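GH127 beta-L-arabinofuranoside (Geobacillus stearothermophilus, PDB 4QK0) probably hydrolyses beta-L-arabinofuranosides, releasing L-arabinose, as a family 127 glycoside hydrolase. Local coordinates at residues L101-D104 against V105-L108. Residues are numbered along the deposited sequence; the frame is centred on the assembly and turned at random.
Sequences LADD and VIEL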
loop_
_atom_site.group_PDB
_atom_site.type_symbol
_atom_site.label_atom_id
_atom_site.label_comp_id
_atom_site.label_asym_id
_atom_site.label_seq_id
_atom_site.Cartn_x
_atom_site.Cartn_y
_atom_site.Cartn_z
ATOM N N LEU A 101 -42.539 17.545 4.926
ATOM C CA LEU A 101 -41.553 17.300 3.875
ATOM C C LEU A 101 -41.558 15.824 3.518
ATOM O O LEU A 101 -41.595 15.478 2.368
ATOM C CB LEU A 101 -40.150 17.694 4.318
ATOM C CG LEU A 101 -39.904 19.171 4.544
ATOM C CD1 LEU A 101 -38.473 19.374 5.054
ATOM C CD2 LEU A 101 -40.123 19.988 3.272
ATOM N N ALA A 102 -41.509 14.966 4.527
ATOM C CA ALA A 102 -41.491 13.506 4.303
ATOM C C ALA A 102 -42.744 13.021 3.638
ATOM O O ALA A 102 -42.689 12.280 2.649
ATOM C CB ALA A 102 -41.290 12.785 5.621
ATOM N N ASP A 103 -43.895 13.451 4.154
ATOM C CA ASP A 103 -45.182 13.091 3.517
ATOM C C ASP A 103 -45.254 13.447 2.038
ATOM O O ASP A 103 -45.760 12.665 1.272
ATOM C CB ASP A 103 -46.376 13.677 4.306
ATOM C CG ASP A 103 -46.600 12.953 5.664
ATOM O OD1 ASP A 103 -46.122 11.807 5.846
ATOM O OD2 ASP A 103 -47.211 13.544 6.556
ATOM N N ASP A 104 -44.729 14.614 1.651
ATOM C CA ASP A 104 -44.775 15.072 0.274
ATOM C C ASP A 104 -43.848 14.234 -0.596
ATOM O O ASP A 104 -44.177 13.929 -1.737
ATOM C CB ASP A 104 -44.341 16.549 0.150
ATOM C CG ASP A 104 -45.351 17.540 0.780
ATOM O OD1 ASP A 104 -46.506 17.144 1.037
ATOM O OD2 ASP A 104 -44.978 18.732 1.001
ATOM N N VAL A 105 -42.665 13.906 -0.075
ATOM C CA VAL A 105 -41.748 13.053 -0.802
ATOM C C VAL A 105 -42.412 11.721 -1.004
ATOM O O VAL A 105 -42.374 11.149 -2.082
ATOM C CB VAL A 105 -40.420 12.851 -0.023
ATOM C CG1 VAL A 105 -39.554 11.767 -0.650
ATOM C CG2 VAL A 105 -39.657 14.164 0.065
ATOM N N ILE A 106 -43.067 11.232 0.032
ATOM C CA ILE A 106 -43.718 9.938 -0.039
ATOM C C ILE A 106 -44.792 9.921 -1.101
ATOM O O ILE A 106 -44.915 8.944 -1.858
ATOM C CB ILE A 106 -44.263 9.543 1.352
ATOM C CG1 ILE A 106 -43.114 9.164 2.268
ATOM C CG2 ILE A 106 -45.221 8.372 1.252
ATOM C CD1 ILE A 106 -43.444 9.138 3.743
ATOM N N GLU A 107 -45.572 11.002 -1.198
ATOM C CA GLU A 107 -46.652 11.036 -2.218
ATOM C C GLU A 107 -46.056 11.090 -3.605
ATOM O O GLU A 107 -46.566 10.483 -4.539
ATOM C CB GLU A 107 -47.616 12.203 -1.970
ATOM C CG GLU A 107 -48.530 12.067 -0.716
ATOM C CD GLU A 107 -49.411 10.796 -0.678
ATOM O OE1 GLU A 107 -49.829 10.288 -1.755
ATOM O OE2 GLU A 107 -49.724 10.295 0.425
ATOM N N LEU A 108 -44.927 11.787 -3.716
ATOM C CA LEU A 108 -44.165 11.809 -4.957
ATOM C C LEU A 108 -43.664 10.427 -5.338
ATOM O O LEU A 108 -43.823 9.983 -6.475
ATOM C CB LEU A 108 -43.007 12.785 -4.851
ATOM C CG LEU A 108 -42.041 12.803 -6.026
ATOM C CD1 LEU A 108 -42.737 13.147 -7.316
ATOM C CD2 LEU A 108 -40.945 13.830 -5.743
HETATM O O HOH W 1 -47.693 10.690 2.072
#
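Four successive i to i+4 backbone bonds tie Leu101-Asp104 to Val105-Leu108 as consecutive turns of helix 96-112. Val105 N reaches Leu101 O at 3.1 Å, and Ile106 N meets Ala102 O at 2.8 Å; Glu107 and Leu108 repeat the pattern on Asp103 and Asp104. Asp103 O also accepts a bond from a water, 2.9 Å away, which gives its other hydrogen to Glu107 OE2 at 2.6 Å. A chi1 of -70° sets Glu107 CG beside its own backbone N, near Asp103 O, and a bent chi2 leads the carboxylate outward to the water. The like charges of Asp103 and Glu107 stay apart, and each has a basic partner: Lys160 for Asp103, which Tyr154 also holds, and Arg162 for Glu107. Exposed Asp104 pairs with Lys100.

On the buried side, aliphatic groups cover backbone carbonyls and pack against neighbouring helices. Ile106 lays CG1 and CD1 over the carbonyl of Ala102, CG1 lying 3.2 Å from Ala102 O, with CG1 placed beside its own backbone N (chi1 -73°). Cut back to alanine, this position would lose CG1, CG2 and CD1, which is likely to uncover the Ala102 carbonyl and open a gap against Tyr154. Val105 sets CG2 3.3 Å from Leu101 O, and its compact branches fit against Val79, Leu83 and Trp39, while Ala102, with its small side chain, touches Leu83 and Tyr154. This is an amphipathic alpha-helix, packed among neighbouring helices of the GH127 catalytic domain, which belongs to the six-hairpin clan.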